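Local coordinates for DNA repair protein PprA (Deinococcus deserti, PDB 6MC8) that binds DNA and takes part in the repair of radiation-induced DNA damage, with links to genome segregation and filament formation, at residues A[153-156]-A[157-161]; A[245-248]-A[249-253]; A[286-289]-A[290-294]. The protein carries 2 engineered substitutions. All coordinates share one frame; numbering follows the deposited sequence.

How the interactions relate
The three contacts come one after another along the chain: interaction 1, then interaction 2, then interaction 3. Each is local, made between residues a few positions apart. Interaction 1 forms the start of helix 156-163, interaction 2 is the short helix 245-250 and the turn that leaves it, and interaction 3 the middle of the long helix 274-304. The centres of interactions 1 and 2 lie about 46 Å apart, on opposite sides of the chain's centre. Interaction 3 lies between them, with centres about 27 Å from interaction 1 and about 24 Å from interaction 2. Side chains of interactions 1 and 2 pack on other parts of helix 274-304. Interaction 1 also meets the second subunit.

Interaction 1 (A[153-156]-A[157-161])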
ATOM      1  N   PRO A 153      16.953 -11.669  12.554  1.00 47.22           N
ATOM      2  CA  PRO A 153      18.096 -10.824  12.933  1.00 48.22           C
ATOM      3  C   PRO A 153      19.018 -10.385  11.796  1.00 56.22           C
ATOM      4  O   PRO A 153      20.182 -10.778  11.730  1.00 67.46           O
ATOM      5  CB  PRO A 153      18.851 -11.703  13.931  1.00 51.68           C
ATOM      6  CG  PRO A 153      17.866 -12.628  14.454  1.00 56.74           C
ATOM      7  CD  PRO A 153      16.987 -12.939  13.303  1.00 48.23           C
ATOM      8  N   GLY A 154      18.500  -9.536  10.911  1.00 51.77           N
ATOM      9  CA  GLY A 154      19.294  -8.942   9.859  1.00 52.64           C
ATOM     10  C   GLY A 154      18.811  -7.539   9.538  1.00 53.00           C
ATOM     11  O   GLY A 154      17.968  -6.973  10.236  1.00 50.12           O
ATOM     12  N   LEU A 155      19.382  -6.990   8.471  1.00 55.01           N
ATOM     13  CA  LEU A 155      18.945  -5.715   7.923  1.00 56.14           C
ATOM     14  C   LEU A 155      18.517  -5.872   6.465  1.00 49.02           C
ATOM     15  O   LEU A 155      18.216  -4.881   5.795  1.00 40.72           O
ATOM     16  CB  LEU A 155      20.062  -4.675   8.093  1.00 49.52           C
ATOM     17  CG  LEU A 155      19.797  -3.166   8.043  1.00 42.65           C
ATOM     18  CD1 LEU A 155      18.882  -2.773   9.176  1.00 34.25           C
ATOM     19  CD2 LEU A 155      21.087  -2.389   8.133  1.00 40.52           C
ATOM     20  N   GLY A 156      18.443  -7.113   5.979  1.00 47.40           N
ATOM     21  CA  GLY A 156      18.143  -7.341   4.575  1.00 43.41           C
ATOM     22  C   GLY A 156      16.663  -7.245   4.264  1.00 40.32           C
ATOM     23  O   GLY A 156      16.275  -6.882   3.151  1.00 40.88           O
ATOM     24  N   GLN A 157      15.818  -7.599   5.234  1.00 39.15           N
ATOM     25  CA  GLN A 157      14.385  -7.355   5.101  1.00 33.46           C
ATOM     26  C   GLN A 157      14.081  -5.865   5.034  1.00 35.76           C
ATOM     27  O   GLN A 157      13.340  -5.416   4.157  1.00 34.65           O
ATOM     28  CB  GLN A 157      13.624  -7.999   6.256  1.00 29.42           C
ATOM     29  CG  GLN A 157      13.294  -9.465   6.084  1.00 37.70           C
ATOM     30  CD  GLN A 157      12.708 -10.067   7.338  1.00 37.80           C
ATOM     31  OE1 GLN A 157      12.858  -9.521   8.416  1.00 44.97           O
ATOM     32  NE2 GLN A 157      11.975 -11.151   7.190  1.00 34.05           N
ATOM     33  N   LEU A 158      14.668  -5.083   5.938  1.00 39.19           N
ATOM     34  CA  LEU A 158      14.370  -3.656   6.002  1.00 33.55           C
ATOM     35  C   LEU A 158      14.951  -2.903   4.817  1.00 35.86           C
ATOM     36  O   LEU A 158      14.423  -1.859   4.432  1.00 33.60           O
ATOM     37  CB  LEU A 158      14.893  -3.070   7.310  1.00 30.74           C
ATOM     38  CG  LEU A 158      14.124  -3.489   8.555  1.00 36.04           C
ATOM     39  CD1 LEU A 158      14.858  -3.072   9.802  1.00 33.05           C
ATOM     40  CD2 LEU A 158      12.744  -2.867   8.520  1.00 32.34           C
ATOM     41  N   ARG A 159      16.027  -3.416   4.222  1.00 39.10           N
ATOM     42  CA  ARG A 159      16.653  -2.726   3.099  1.00 36.43           C
ATOM     43  C   ARG A 159      15.765  -2.763   1.863  1.00 35.50           C
ATOM     44  O   ARG A 159      15.658  -1.775   1.133  1.00 41.08           O
ATOM     45  CB  ARG A 159      18.022  -3.337   2.810  1.00 38.92           C
ATOM     46  CG  ARG A 159      18.793  -2.644   1.712  1.00 40.62           C
ATOM     47  CD  ARG A 159      20.196  -3.186   1.612  1.00 37.31           C
ATOM     48  NE  ARG A 159      20.981  -2.829   2.786  1.00 45.43           N
ATOM     49  CZ  ARG A 159      21.632  -1.679   2.923  1.00 53.89           C
ATOM     50  NH1 ARG A 159      21.599  -0.781   1.950  1.00 49.89           N
ATOM     51  NH2 ARG A 159      22.325  -1.430   4.024  1.00 48.99           N
ATOM     52  N   VAL A 160      15.089  -3.885   1.633  1.00 32.03           N
ATOM     53  CA  VAL A 160      14.204  -3.989   0.481  1.00 34.78           C
ATOM     54  C   VAL A 160      12.891  -3.257   0.748  1.00 32.27           C
ATOM     55  O   VAL A 160      12.314  -2.641  -0.155  1.00 37.54           O
ATOM     56  CB  VAL A 160      13.992  -5.472   0.126  1.00 33.90           C
ATOM     57  CG1 VAL A 160      13.073  -5.635  -1.065  1.00 34.27           C
ATOM     58  CG2 VAL A 160      15.320  -6.142  -0.146  1.00 29.30           C
ATOM     59  N   LEU A 161      12.417  -3.283   1.995  1.00 29.02           N
ATOM     60  CA  LEU A 161      11.159  -2.621   2.335  1.00 32.98           C
ATOM     61  C   LEU A 161      11.290  -1.102   2.275  1.00 32.20           C
ATOM     62  O   LEU A 161      10.351  -0.402   1.882  1.00 27.89           O
ATOM     63  CB  LEU A 161      10.695  -3.067   3.722  1.00 32.12           C
ATOM     64  CG  LEU A 161      10.223  -4.510   3.902  1.00 30.73           C
ATOM     65  CD1 LEU A 161      10.091  -4.838   5.369  1.00 28.69           C
ATOM     66  CD2 LEU A 161       8.914  -4.751   3.198  1.00 29.13           C
TER
HETATM   67  O   HOH W   1      15.934  -6.729   8.502  1.00 40.44           O
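L155 and L158 meet through their methyl ends. L155 CD1 lies 4.1 Å from L158 CD1, and the two side chains cross at about a right angle. The bond from CA to CB of L155 leads away from the helix, but its chain comes back. Its CG stands anti to the backbone N (chi1 -160°), beside the carbonyl carbon, and chi2 (63°) then turns CD1 toward L158. The other methyl, CD2, approaches the guanidinium of R159 obliquely, 4.4 Å from NH2.

The backbone contact runs through L155 O. It accepts a weak hydrogen bond from R159 N at 3.1 Å, bent to 135° at the hydrogen. The CB of R159 is also close to this oxygen, at 3.4 Å. One residue on, G156 O lies against V160, with CG2 at 3.5 Å.

This is the N-terminal start of helix 156-163, with L155 at the N-cap position. Its side chain is aliphatic, so it has no polar atom with which to cap the amides of the first turn. A water takes up one of them. It accepts from L158 N at 3.3 Å and donates weakly to G154 O at 2.7 Å. The water thus joins the incoming loop to the first turn.

Around the leucines, W277 of helix 274-304 packs on both L155 and L158, while L151 and T170 also touch L158. Q157 turns back to the preceding loop, where its OE1 accepts a weak hydrogen bond from R152 N. At the dimer interface V160 packs on V160 of the second subunit, and L161 touches that same valine.

Interaction 2 (A[245-248]-A[249-253]); sequences AGDA and LNQLP
Residues A245 to L249 wind as one helix, and the chain leaves it within the next few residues. Two hydrogen bonds of the i to i+4 kind join the segments. L249 N donates to A245 O at 2.9 Å, and N250 N donates to G246 O at 3.1 Å. Further on, L252 N reaches back three residues to L249 O at 3.1 Å, as the chain turns out of the helix.

Q251 folds back over the last turn. Its CG stands beside its own backbone N, and a second bend at chi2 (-58°) carries the amide toward D247. There NE2 gives a weak hydrogen bond to D247 O, 3.5 Å long. Q251 CG also touches D247 O, at 3.5 Å. The D247 carboxylate comes close without a bond: OD1 is 3.9 Å from Q251 NE2, and the carboxylate and amide planes are 44° apart.

L252 meets A248 in another way. Its branch carbon CG rests against A248 O at 3.4 Å, with both methyls a little farther off. L249 presses its CB on A245 O at 3.4 Å. Both leucines also pack on L307, and they reach helix 274-304 at L303 and V302. N250 O accepts a hydrogen bond from H256 NE2 in the following loop.

The arrangement is that of a short helix and its C-terminal exit: L249 of the helix and L252 just after it pack on the C-terminal part of the chain, while D247 and Q251 are exposed.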
ATOM      1  N   ALA A 245      -1.518  16.268  49.588  1.00 34.60           N
ATOM      2  CA  ALA A 245      -0.566  16.411  48.492  1.00 30.56           C
ATOM      3  C   ALA A 245      -0.759  15.316  47.455  1.00 34.79           C
ATOM      4  O   ALA A 245      -0.566  15.546  46.257  1.00 38.47           O
ATOM      5  CB  ALA A 245       0.860  16.396  49.028  1.00 32.86           C
ATOM      6  N   GLY A 246      -1.141  14.117  47.898  1.00 33.81           N
ATOM      7  CA  GLY A 246      -1.443  13.053  46.958  1.00 29.19           C
ATOM      8  C   GLY A 246      -2.755  13.276  46.234  1.00 30.61           C
ATOM      9  O   GLY A 246      -2.938  12.814  45.108  1.00 35.23           O
ATOM     10  N   ASP A 247      -3.690  13.972  46.880  1.00 34.00           N
ATOM     11  CA  ASP A 247      -4.904  14.406  46.197  1.00 28.62           C
ATOM     12  C   ASP A 247      -4.601  15.489  45.173  1.00 35.08           C
ATOM     13  O   ASP A 247      -5.209  15.521  44.098  1.00 32.66           O
ATOM     14  CB  ASP A 247      -5.927  14.904  47.213  1.00 28.95           C
ATOM     15  CG  ASP A 247      -7.191  15.422  46.563  1.00 34.10           C
ATOM     16  OD1 ASP A 247      -7.980  14.608  46.049  1.00 39.14           O
ATOM     17  OD2 ASP A 247      -7.396  16.650  46.576  1.00 29.63           O
ATOM     18  N   ALA A 248      -3.668  16.385  45.492  1.00 31.96           N
ATOM     19  CA  ALA A 248      -3.284  17.424  44.546  1.00 30.29           C
ATOM     20  C   ALA A 248      -2.495  16.836  43.388  1.00 28.91           C
ATOM     21  O   ALA A 248      -2.562  17.336  42.261  1.00 32.05           O
ATOM     22  CB  ALA A 248      -2.477  18.507  45.257  1.00 26.52           C
ATOM     23  N   LEU A 249      -1.742  15.787  43.635  1.00 27.33           N
ATOM     24  CA  LEU A 249      -0.998  15.084  42.571  1.00 27.22           C
ATOM     25  C   LEU A 249      -1.981  14.387  41.625  1.00 29.10           C
ATOM     26  O   LEU A 249      -1.726  14.346  40.484  1.00 30.13           O
ATOM     27  CB  LEU A 249      -0.021  14.116  43.233  1.00 31.08           C
ATOM     28  CG  LEU A 249       0.874  13.301  42.310  1.00 31.45           C
ATOM     29  CD1 LEU A 249       1.785  14.194  41.526  1.00 26.34           C
ATOM     30  CD2 LEU A 249       1.685  12.309  43.091  1.00 24.98           C
ATOM     31  N   ASN A 250      -3.072  13.855  42.147  1.00 31.78           N
ATOM     32  CA  ASN A 250      -4.107  13.138  41.365  1.00 32.44           C
ATOM     33  C   ASN A 250      -4.821  14.023  40.346  1.00 31.23           C
ATOM     34  O   ASN A 250      -5.292  13.489  39.410  1.00 30.44           O
ATOM     35  CB  ASN A 250      -5.005  12.255  42.218  1.00 34.48           C
ATOM     36  CG  ASN A 250      -5.124  10.887  41.602  1.00 45.97           C
ATOM     37  OD1 ASN A 250      -4.135  10.165  41.490  1.00 43.53           O
ATOM     38  ND2 ASN A 250      -6.318  10.545  41.165  1.00 46.02           N
ATOM     39  N   GLN A 251      -4.962  15.315  40.604  1.00 34.73           N
ATOM     40  CA  GLN A 251      -5.585  16.252  39.647  1.00 26.63           C
ATOM     41  C   GLN A 251      -4.570  16.660  38.591  1.00 27.19           C
ATOM     42  O   GLN A 251      -4.936  17.351  37.703  1.00 33.72           O
ATOM     43  CB  GLN A 251      -6.051  17.526  40.327  1.00 29.33           C
ATOM     44  CG  GLN A 251      -6.811  17.314  41.608  1.00 37.55           C
ATOM     45  CD  GLN A 251      -8.039  16.467  41.431  1.00 37.26           C
ATOM     46  OE1 GLN A 251      -8.839  16.683  40.549  1.00 40.61           O
ATOM     47  NE2 GLN A 251      -8.199  15.497  42.296  1.00 38.51           N
ATOM     48  N   LEU A 252      -3.322  16.280  38.735  1.00 25.45           N
ATOM     49  CA  LEU A 252      -2.338  16.667  37.746  1.00 24.48           C
ATOM     50  C   LEU A 252      -2.304  15.652  36.604  1.00 25.06           C
ATOM     51  O   LEU A 252      -2.540  14.462  36.817  1.00 22.24           O
ATOM     52  CB  LEU A 252      -0.960  16.768  38.386  1.00 20.05           C
ATOM     53  CG  LEU A 252      -0.748  17.816  39.478  1.00 22.60           C
ATOM     54  CD1 LEU A 252       0.652  17.695  40.026  1.00 22.90           C
ATOM     55  CD2 LEU A 252      -1.003  19.221  38.977  1.00 21.84           C
ATOM     56  N   PRO A 253      -2.014  16.103  35.378  1.00 24.94           N
ATOM     57  CA  PRO A 253      -1.857  15.152  34.267  1.00 18.85           C
ATOM     58  C   PRO A 253      -0.616  14.299  34.373  1.00 20.68           C
ATOM     59  O   PRO A 253      -0.512  13.288  33.675  1.00 25.35           O
ATOM     60  CB  PRO A 253      -1.811  16.062  33.036  1.00 17.28           C
ATOM     61  CG  PRO A 253      -1.325  17.349  33.550  1.00 19.35           C
ATOM     62  CD  PRO A 253      -1.887  17.494  34.921  1.00 21.26           C
TER

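Interaction 3 (A[286-289]-A[290-294]); sequences ETLD and ELQKA
Four consecutive i to i+4 hydrogen bonds, 3.0 to 3.1 Å from backbone N to backbone O, run from E290, L291, Q292 and K293 to E286, T287, L288 and D289 respectively.

T287 and L291 lie side by side and point the same way. T287 CG2 touches L291 CD1 at 3.8 Å, while L291 CG leans on T287 O at 3.3 Å. L288 and Q292 meet at a slant. With chi1 at 179° and chi2 at 62°, L288 brings CD1 to 3.6 Å from Q292 NE2.

These are ordinary turns in the middle of the long helix 274-304, and one face of them meets the loops that carry R196 and V259. The Q292 amide is held at both ends: NE2 donates to V259 O, and OE1 accepts from R196 NH1. R196 also makes a salt bridge to D289 OD1, so one arginine joins two successive turns.

On the exposed side K293 doubles back at chi3 (-76°). Its CE comes to 3.5 Å from D289 O, but NZ stays 6.5 Å from D289 OD2.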
ATOM      1  N   GLU A 286      17.517   8.370  21.333  1.00 28.69           N
ATOM      2  CA  GLU A 286      18.029   9.492  22.113  1.00 25.82           C
ATOM      3  C   GLU A 286      16.911  10.419  22.567  1.00 25.71           C
ATOM      4  O   GLU A 286      16.995  11.018  23.643  1.00 30.18           O
ATOM      5  CB  GLU A 286      19.069  10.270  21.304  1.00 29.56           C
ATOM      6  CG  GLU A 286      20.433   9.614  21.233  1.00 44.30           C
ATOM      7  CD  GLU A 286      21.200   9.715  22.546  1.00 57.74           C
ATOM      8  OE1 GLU A 286      21.070  10.746  23.236  1.00 53.63           O
ATOM      9  OE2 GLU A 286      21.928   8.763  22.891  1.00 60.05           O
ATOM     10  N   THR A 287      15.859  10.556  21.759  1.00 25.01           N
ATOM     11  CA  THR A 287      14.727  11.382  22.163  1.00 22.73           C
ATOM     12  C   THR A 287      13.937  10.709  23.279  1.00 29.40           C
ATOM     13  O   THR A 287      13.515  11.371  24.230  1.00 31.45           O
ATOM     14  CB  THR A 287      13.833  11.679  20.956  1.00 27.04           C
ATOM     15  OG1 THR A 287      14.610  12.299  19.930  1.00 22.37           O
ATOM     16  CG2 THR A 287      12.709  12.617  21.326  1.00 20.50           C
ATOM     17  N   LEU A 288      13.772   9.385  23.203  1.00 24.05           N
ATOM     18  CA  LEU A 288      13.048   8.664  24.245  1.00 24.68           C
ATOM     19  C   LEU A 288      13.817   8.650  25.559  1.00 26.78           C
ATOM     20  O   LEU A 288      13.220   8.791  26.632  1.00 27.67           O
ATOM     21  CB  LEU A 288      12.746   7.235  23.793  1.00 22.08           C
ATOM     22  CG  LEU A 288      12.016   6.362  24.815  1.00 20.59           C
ATOM     23  CD1 LEU A 288      10.662   6.940  25.149  1.00 18.61           C
ATOM     24  CD2 LEU A 288      11.886   4.941  24.335  1.00 26.39           C
ATOM     25  N   ASP A 289      15.140   8.488  25.496  1.00 31.89           N
ATOM     26  CA  ASP A 289      15.938   8.441  26.717  1.00 28.16           C
ATOM     27  C   ASP A 289      15.975   9.799  27.400  1.00 26.41           C
ATOM     28  O   ASP A 289      15.955   9.884  28.631  1.00 31.23           O
ATOM     29  CB  ASP A 289      17.357   7.956  26.415  1.00 27.99           C
ATOM     30  CG  ASP A 289      17.408   6.487  26.058  1.00 37.14           C
ATOM     31  OD1 ASP A 289      16.500   5.742  26.469  1.00 34.45           O
ATOM     32  OD2 ASP A 289      18.371   6.072  25.384  1.00 36.67           O
ATOM     33  N   GLU A 290      16.002  10.876  26.617  1.00 25.91           N
ATOM     34  CA  GLU A 290      16.051  12.204  27.212  1.00 32.08           C
ATOM     35  C   GLU A 290      14.696  12.624  27.770  1.00 26.97           C
ATOM     36  O   GLU A 290      14.628  13.238  28.839  1.00 29.71           O
ATOM     37  CB  GLU A 290      16.574  13.222  26.195  1.00 24.63           C
ATOM     38  CG  GLU A 290      16.590  14.653  26.711  1.00 32.23           C
ATOM     39  CD  GLU A 290      17.453  14.841  27.954  1.00 46.06           C
ATOM     40  OE1 GLU A 290      18.499  14.173  28.088  1.00 48.66           O
ATOM     41  OE2 GLU A 290      17.055  15.641  28.824  1.00 44.80           O
ATOM     42  N   LEU A 291      13.608  12.280  27.075  1.00 22.01           N
ATOM     43  CA  LEU A 291      12.274  12.637  27.551  1.00 21.08           C
ATOM     44  C   LEU A 291      11.911  11.898  28.829  1.00 28.95           C
ATOM     45  O   LEU A 291      11.209  12.440  29.687  1.00 27.34           O
ATOM     46  CB  LEU A 291      11.237  12.359  26.471  1.00 21.02           C
ATOM     47  CG  LEU A 291      11.165  13.341  25.311  1.00 22.63           C
ATOM     48  CD1 LEU A 291      10.335  12.724  24.231  1.00 19.69           C
ATOM     49  CD2 LEU A 291      10.553  14.642  25.764  1.00 20.39           C
ATOM     50  N   GLN A 292      12.395  10.669  28.984  1.00 28.37           N
ATOM     51  CA  GLN A 292      12.133   9.931  30.211  1.00 25.57           C
ATOM     52  C   GLN A 292      13.025  10.411  31.351  1.00 25.16           C
ATOM     53  O   GLN A 292      12.608  10.393  32.513  1.00 25.07           O
ATOM     54  CB  GLN A 292      12.300   8.434  29.967  1.00 18.24           C
ATOM     55  CG  GLN A 292      11.155   7.832  29.183  1.00 21.46           C
ATOM     56  CD  GLN A 292      11.341   6.360  28.888  1.00 20.03           C
ATOM     57  OE1 GLN A 292      12.423   5.808  29.059  1.00 24.63           O
ATOM     58  NE2 GLN A 292      10.268   5.708  28.486  1.00 17.85           N
ATOM     59  N   LYS A 293      14.248  10.844  31.046  1.00 26.28           N
ATOM     60  CA  LYS A 293      15.101  11.386  32.097  1.00 28.34           C
ATOM     61  C   LYS A 293      14.666  12.789  32.494  1.00 31.73           C
ATOM     62  O   LYS A 293      14.788  13.171  33.661  1.00 36.95           O
ATOM     63  CB  LYS A 293      16.569  11.370  31.670  1.00 25.52           C
ATOM     64  CG  LYS A 293      17.188   9.987  31.691  1.00 32.41           C
ATOM     65  CD  LYS A 293      18.695  10.020  31.520  1.00 36.47           C
ATOM     66  CE  LYS A 293      19.100  10.284  30.088  1.00 40.55           C
ATOM     67  NZ  LYS A 293      20.573  10.199  29.915  1.00 49.98           N
ATOM     68  N   ALA A 294      14.147  13.568  31.541  1.00 31.62           N
ATOM     69  CA  ALA A 294      13.592  14.872  31.888  1.00 28.56           C
ATOM     70  C   ALA A 294      12.277  14.722  32.636  1.00 28.18           C
ATOM     71  O   ALA A 294      11.893  15.600  33.416  1.00 33.44           O
ATOM     72  CB  ALA A 294      13.399  15.722  30.635  1.00 20.14           C
TER